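Local coordinates for kelch domain-containing protein (Colletotrichum graminicola M1.001, PDB 5C86) that oxidises alcohols, probably at a copper centre, as a fungal member of the galactose oxidase and glyoxal oxidase family, at residues A[5-11]-A[363-369]; A[12-18]-A[30-36]. Where two conformers were deposited one is given. Residues are numbered along the deposited sequence.

Contact 1. Residues A[5-11]-A[363-369]; sequences KWGPMVK and FDGQFWS
Strands 5-11 and 364-369 pair antiparallel in two runs, with a one-residue register shift between them. Lys-5 N donates to Ser-369 O (3.0 Å), Ser-369 N to Lys-5 O (2.8 Å), Gly-7 N to Phe-367 O (2.9 Å), Val-10 N to Gly-365 O (2.8 Å) and Gly-365 N to Val-10 O (3.0 Å). At Pro-8, which lacks an N-H, the strand bows out and water joins Pro-8 O (2.7 Å) to Phe-367 N (2.9 Å). Gln-366 (chi1 m, chi2 t) spans this gap, NE2 donating to Gly-7 O (2.9 Å). Trp-6 (chi1 m) has Gln-366 OE1 over one face and Trp-368 CB over the other, CH-pi, 4.1 Å from the six-membered-ring centroid. Trp-368 (chi1 t) pairs edge-to-face, its five-membered ring 5.1 Å from the Trp-6 six-membered ring (centroids), planes at 56°. Val-10 CG2 meets Phe-367 CE2 at 4.1 Å. This N-terminal strand completes the last propeller blade, the kelch "velcro" closure. Backbone bonds set the register; an amide and water satisfy polar groups where it breaks.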
loop_
_atom_site.group_PDB
_atom_site.type_symbol
_atom_site.label_atom_id
_atom_site.label_comp_id
_atom_site.label_asym_id
_atom_site.label_seq_id
_atom_site.Cartn_x
_atom_site.Cartn_y
_atom_site.Cartn_z
ATOM N N LYS A 5 6.446 -0.671 20.383
ATOM C CA LYS A 5 7.012 0.568 20.884
ATOM C C LYS A 5 7.103 1.591 19.814
ATOM O O LYS A 5 7.512 1.298 18.715
ATOM C CB LYS A 5 8.418 0.275 21.407
ATOM C CG LYS A 5 9.052 1.430 22.153
ATOM C CD LYS A 5 10.319 0.982 22.891
ATOM C CE LYS A 5 10.719 2.049 23.899
ATOM N NZ LYS A 5 11.366 3.185 23.212
ATOM N N TRP A 6 6.822 2.866 20.128
ATOM C CA TRP A 6 7.022 3.956 19.240
ATOM C C TRP A 6 8.418 4.535 19.333
ATOM O O TRP A 6 8.903 4.675 20.449
ATOM C CB TRP A 6 6.044 5.109 19.575
ATOM C CG TRP A 6 4.645 4.777 19.326
ATOM C CD1 TRP A 6 3.732 4.547 20.222
ATOM C CD2 TRP A 6 3.990 4.777 18.054
ATOM N NE1 TRP A 6 2.508 4.317 19.632
ATOM C CE2 TRP A 6 2.637 4.452 18.286
ATOM C CE3 TRP A 6 4.419 4.979 16.777
ATOM C CZ2 TRP A 6 1.684 4.371 17.235
ATOM C CZ3 TRP A 6 3.432 4.913 15.693
ATOM C CH2 TRP A 6 2.107 4.606 15.969
ATOM N N GLY A 7 9.001 4.922 18.234
ATOM C CA GLY A 7 10.216 5.706 18.243
ATOM C C GLY A 7 9.939 7.197 18.389
ATOM O O GLY A 7 8.803 7.609 18.529
ATOM N N PRO A 8 10.970 7.999 18.262
ATOM C CA PRO A 8 10.736 9.428 18.434
ATOM C C PRO A 8 9.963 10.050 17.291
ATOM O O PRO A 8 9.936 9.519 16.144
ATOM C CB PRO A 8 12.174 9.996 18.425
ATOM C CG PRO A 8 12.978 8.973 17.675
ATOM C CD PRO A 8 12.396 7.676 18.174
ATOM N N MET A 9 9.314 11.192 17.565
ATOM C CA MET A 9 8.563 11.898 16.543
ATOM C C MET A 9 9.535 12.437 15.501
ATOM O O MET A 9 10.571 13.005 15.854
ATOM C CB MET A 9 7.713 13.073 17.104
ATOM C CG MET A 9 6.519 12.742 18.023
ATOM S SD MET A 9 4.909 12.184 17.372
ATOM C CE MET A 9 5.074 12.381 15.653
ATOM N N VAL A 10 9.166 12.254 14.233
ATOM C CA VAL A 10 9.879 12.621 13.044
ATOM C C VAL A 10 9.019 13.730 12.436
ATOM O O VAL A 10 7.803 13.578 12.309
ATOM C CB VAL A 10 9.972 11.389 12.130
ATOM C CG1 VAL A 10 10.285 11.703 10.669
ATOM C CG2 VAL A 10 11.012 10.448 12.744
ATOM N N LYS A 11 9.635 14.817 12.026
ATOM C CA LYS A 11 8.871 15.955 11.519
ATOM C C LYS A 11 9.298 16.327 10.134
ATOM O O LYS A 11 10.467 16.574 9.846
ATOM C CB LYS A 11 9.090 17.143 12.470
ATOM C CG LYS A 11 7.804 17.887 12.837
ATOM C CD LYS A 11 8.096 19.372 13.105
ATOM C CE LYS A 11 9.164 19.553 14.179
ATOM N NZ LYS A 11 9.744 20.929 14.151
ATOM N N PHE A 363 2.474 17.408 10.573
ATOM C CA PHE A 363 3.675 17.262 9.709
ATOM C C PHE A 363 4.520 16.061 10.174
ATOM O O PHE A 363 5.561 15.803 9.663
ATOM C CB PHE A 363 4.534 18.556 9.662
ATOM C CG PHE A 363 3.856 19.738 9.004
ATOM C CD1 PHE A 363 2.950 20.512 9.746
ATOM C CD2 PHE A 363 4.121 20.074 7.700
ATOM C CE1 PHE A 363 2.329 21.612 9.137
ATOM C CE2 PHE A 363 3.512 21.156 7.094
ATOM C CZ PHE A 363 2.610 21.898 7.859
ATOM N N ASP A 364 4.086 15.445 11.231
ATOM C CA ASP A 364 4.889 14.512 11.940
ATOM C C ASP A 364 4.360 13.055 11.763
ATOM O O ASP A 364 3.321 12.793 11.175
ATOM C CB ASP A 364 4.936 14.883 13.381
ATOM C CG ASP A 364 3.613 14.622 14.096
ATOM O OD1 ASP A 364 2.544 14.812 13.494
ATOM O OD2 ASP A 364 3.647 14.117 15.239
ATOM N N GLY A 365 5.201 12.156 12.265
ATOM C CA GLY A 365 4.829 10.782 12.462
ATOM C C GLY A 365 5.902 10.103 13.241
ATOM O O GLY A 365 6.788 10.763 13.782
ATOM N N GLN A 366 5.771 8.797 13.396
ATOM C CA GLN A 366 6.718 8.009 14.188
ATOM C C GLN A 366 6.765 6.618 13.528
ATOM O O GLN A 366 5.788 6.247 12.825
ATOM C CB GLN A 366 6.270 7.800 15.617
ATOM C CG GLN A 366 6.132 9.037 16.489
ATOM C CD GLN A 366 5.369 8.771 17.787
ATOM O OE1 GLN A 366 4.121 8.736 17.840
ATOM N NE2 GLN A 366 6.114 8.579 18.848
ATOM N N PHE A 367 7.765 5.839 13.892
ATOM C CA PHE A 367 7.875 4.472 13.465
ATOM C C PHE A 367 7.529 3.598 14.596
ATOM O O PHE A 367 8.020 3.746 15.737
ATOM C CB PHE A 367 9.313 4.234 12.964
ATOM C CG PHE A 367 9.643 4.980 11.739
ATOM C CD1 PHE A 367 9.341 4.523 10.408
ATOM C CD2 PHE A 367 10.224 6.256 11.815
ATOM C CE1 PHE A 367 9.631 5.217 9.340
ATOM C CE2 PHE A 367 10.518 6.981 10.652
ATOM C CZ PHE A 367 10.253 6.467 9.402
ATOM N N TRP A 368 6.616 2.678 14.367
ATOM C CA TRP A 368 6.209 1.725 15.371
ATOM C C TRP A 368 7.011 0.417 15.196
ATOM O O TRP A 368 7.076 -0.124 14.097
ATOM C CB TRP A 368 4.726 1.371 15.303
ATOM C CG TRP A 368 4.240 0.428 16.306
ATOM C CD1 TRP A 368 4.158 0.604 17.694
ATOM C CD2 TRP A 368 3.677 -0.872 16.061
ATOM N NE1 TRP A 368 3.686 -0.488 18.275
ATOM C CE2 TRP A 368 3.349 -1.429 17.301
ATOM C CE3 TRP A 368 3.491 -1.653 14.882
ATOM C CZ2 TRP A 368 2.743 -2.677 17.423
ATOM C CZ3 TRP A 368 2.892 -2.846 15.013
ATOM C CH2 TRP A 368 2.588 -3.423 16.247
ATOM N N SER A 369 7.619 -0.026 16.266
ATOM C CA SER A 369 8.335 -1.290 16.291
ATOM C C SER A 369 7.384 -2.334 16.790
ATOM O O SER A 369 6.923 -2.332 17.977
ATOM C CB SER A 369 9.576 -1.240 17.220
ATOM O OG SER A 369 10.572 -0.437 16.722
HETATM O O HOH W 1 10.029 6.987 15.243
#

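Contact 2. Residues A[12-18]-A[30-36]; sequences FPVVPVA and VWSSGWP
Val-30, one residue before the end of strand 28-31, is the knob, and its chi1 near m sets it into a hollow walled by Phe-12, Val-14 and Pro-16. Its CG2 lies over the face of the Phe-12 ring (CD1 at 3.6 Å, CH-pi) and 3.9 Å from Val-14 CG2, while its CB meets Pro-16 CB at 3.8 Å; branched and rigid groups suit such a pocket. Segment 12-18 is irregular until Ala-18: an inverse gamma turn centred on Pro-16 (Val-17 N to Val-15 O 2.8 Å) sets Val-17 beside His-335 and His-423, which bind copper in another structure of this protein but not in this model. Ala-18 pairs antiparallel with Trp-31 (Trp-31 N to Ala-18 O 2.9 Å, Ala-18 N to Trp-31 O 3.2 Å). The Ala-18 methyl sits over one indole face, CH-pi, CB 3.6 Å from the Trp-31 five-membered-ring centroid; alanine, with only a methyl, fits this close approach. Segment 30-36 curls back, Ser-32 OG bonding Trp-35 O (2.7 Å), so that Pro-36 O receives Val-15 N (3.1 Å) and Pro-36 CB nears Val-14 CG1 (4.0 Å). Strand 47-52 flanks 28-31 in the first blade; 412-422 flanks 18-21.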
loop_
_atom_site.group_PDB
_atom_site.type_symbol
_atom_site.label_atom_id
_atom_site.label_comp_id
_atom_site.label_asym_id
_atom_site.label_seq_id
_atom_site.Cartn_x
_atom_site.Cartn_y
_atom_site.Cartn_z
ATOM N N PHE A 12 8.376 16.345 9.195
ATOM C CA PHE A 12 8.681 16.673 7.886
ATOM C C PHE A 12 8.327 18.169 7.596
ATOM O O PHE A 12 7.406 18.679 8.181
ATOM C CB PHE A 12 7.851 15.805 6.879
ATOM C CG PHE A 12 8.384 14.386 6.729
ATOM C CD1 PHE A 12 9.411 14.081 5.830
ATOM C CD2 PHE A 12 7.779 13.371 7.432
ATOM C CE1 PHE A 12 9.908 12.788 5.722
ATOM C CE2 PHE A 12 8.257 12.062 7.311
ATOM C CZ PHE A 12 9.303 11.783 6.451
ATOM N N PRO A 13 8.946 18.735 6.585
ATOM C CA PRO A 13 8.610 20.135 6.235
ATOM C C PRO A 13 7.345 20.189 5.372
ATOM O O PRO A 13 6.919 21.311 5.017
ATOM C CB PRO A 13 9.811 20.561 5.417
ATOM C CG PRO A 13 10.231 19.296 4.688
ATOM C CD PRO A 13 10.051 18.233 5.741
ATOM N N VAL A 14 6.738 19.022 4.994
ATOM C CA VAL A 14 5.445 19.023 4.206
ATOM C C VAL A 14 4.557 17.969 4.901
ATOM O O VAL A 14 5.070 17.079 5.628
ATOM C CB VAL A 14 5.550 18.669 2.739
ATOM C CG1 VAL A 14 6.555 19.541 1.994
ATOM C CG2 VAL A 14 5.996 17.200 2.500
ATOM N N VAL A 15 3.215 18.071 4.828
ATOM C CA VAL A 15 2.384 17.086 5.470
ATOM C C VAL A 15 2.512 15.814 4.566
ATOM O O VAL A 15 2.318 15.843 3.351
ATOM C CB VAL A 15 0.913 17.517 5.538
ATOM C CG1 VAL A 15 0.082 16.475 6.230
ATOM C CG2 VAL A 15 0.797 18.886 6.288
ATOM N N PRO A 16 2.862 14.671 5.241
ATOM C CA PRO A 16 3.162 13.442 4.468
ATOM C C PRO A 16 1.879 12.689 4.131
ATOM O O PRO A 16 1.554 11.653 4.759
ATOM C CB PRO A 16 4.108 12.692 5.369
ATOM C CG PRO A 16 3.743 13.095 6.728
ATOM C CD PRO A 16 3.286 14.577 6.633
ATOM N N VAL A 17 1.160 13.248 3.176
ATOM C CA VAL A 17 -0.132 12.756 2.774
ATOM C C VAL A 17 0.014 11.545 1.812
ATOM O O VAL A 17 -0.936 10.757 1.642
ATOM C CB VAL A 17 -0.960 13.900 2.127
ATOM C CG1 VAL A 17 -2.257 13.428 1.517
ATOM C CG2 VAL A 17 -1.189 14.960 3.224
ATOM N N ALA A 18 1.121 11.470 1.150
ATOM C CA ALA A 18 1.454 10.365 0.254
ATOM C C ALA A 18 2.854 9.982 0.659
ATOM O O ALA A 18 3.733 10.851 0.852
ATOM C CB ALA A 18 1.358 10.757 -1.170
ATOM N N VAL A 30 8.178 11.290 0.909
ATOM C CA VAL A 30 6.849 11.810 1.199
ATOM C C VAL A 30 6.519 12.994 0.275
ATOM O O VAL A 30 7.442 13.740 -0.131
ATOM C CB VAL A 30 6.671 12.162 2.658
ATOM C CG1 VAL A 30 7.262 11.102 3.564
ATOM C CG2 VAL A 30 7.262 13.550 3.003
ATOM N N TRP A 31 5.240 13.204 0.018
ATOM C CA TRP A 31 4.856 14.420 -0.709
ATOM C C TRP A 31 3.477 14.881 -0.308
ATOM O O TRP A 31 2.655 14.143 0.199
ATOM C CB TRP A 31 4.941 14.285 -2.201
ATOM C CG TRP A 31 3.968 13.391 -2.933
ATOM C CD1 TRP A 31 2.766 13.764 -3.427
ATOM C CD2 TRP A 31 4.135 12.004 -3.279
ATOM N NE1 TRP A 31 2.178 12.751 -4.104
ATOM C CE2 TRP A 31 2.993 11.641 -4.002
ATOM C CE3 TRP A 31 5.133 11.043 -3.033
ATOM C CZ2 TRP A 31 2.779 10.350 -4.524
ATOM C CZ3 TRP A 31 4.935 9.730 -3.553
ATOM C CH2 TRP A 31 3.779 9.422 -4.317
ATOM N N SER A 32 3.208 16.188 -0.526
ATOM C CA SER A 32 1.906 16.841 -0.185
ATOM C C SER A 32 1.219 17.195 -1.468
ATOM O O SER A 32 0.277 16.532 -1.913
ATOM C CB SER A 32 2.130 18.022 0.732
ATOM O OG SER A 32 3.156 18.931 0.202
ATOM N N SER A 33 1.671 18.281 -2.132
ATOM C CA SER A 33 0.987 18.923 -3.248
ATOM C C SER A 33 1.936 20.043 -3.730
ATOM O O SER A 33 3.103 20.101 -3.285
ATOM C CB SER A 33 -0.306 19.580 -2.779
ATOM O OG SER A 33 -0.023 20.528 -1.801
ATOM N N GLY A 34 1.339 20.984 -4.461
ATOM C CA GLY A 34 2.063 22.260 -4.783
ATOM C C GLY A 34 2.279 23.202 -3.664
ATOM O O GLY A 34 2.903 24.262 -3.898
ATOM N N TRP A 35 1.836 22.883 -2.493
ATOM C CA TRP A 35 2.202 23.572 -1.257
ATOM C C TRP A 35 2.606 22.591 -0.190
ATOM O O TRP A 35 2.187 21.418 -0.184
ATOM C CB TRP A 35 1.037 24.372 -0.693
ATOM C CG TRP A 35 0.506 25.436 -1.659
ATOM C CD1 TRP A 35 0.831 26.791 -1.638
ATOM C CD2 TRP A 35 -0.441 25.259 -2.720
ATOM N NE1 TRP A 35 0.176 27.421 -2.672
ATOM C CE2 TRP A 35 -0.618 26.513 -3.349
ATOM C CE3 TRP A 35 -1.122 24.153 -3.257
ATOM C CZ2 TRP A 35 -1.477 26.675 -4.476
ATOM C CZ3 TRP A 35 -1.999 24.306 -4.342
ATOM C CH2 TRP A 35 -2.187 25.595 -4.938
ATOM N N PRO A 36 3.302 23.045 0.835
ATOM C CA PRO A 36 3.637 22.159 1.981
ATOM C C PRO A 36 2.478 21.806 2.925
ATOM O O PRO A 36 2.503 20.823 3.705
ATOM C CB PRO A 36 4.695 22.999 2.759
ATOM C CG PRO A 36 4.471 24.409 2.203
ATOM C CD PRO A 36 4.117 24.269 0.793
#

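Starting at the N terminus, the chain first lays down strand 5-11, whose partner in contact 1 arrives only after 351 intervening residues: contact 1 therefore closes the larger loop, drawing the start of the propeller onto its last blade. Segment 12-18 then crosses to the first blade, where contact 2, nested inside the long loop, closes a short one, with 11 residues between its segments, that contains the hairpin of strands 18-21 and 28-31. The contacts meet at Phe-363, whose O lies 2.9 Å from Phe-12 N, a probable hydrogen bond, and whose ring packs on Val-14 and Val-15. Together they tie last blade to first, close to His-335 and His-423, whose copper is absent here.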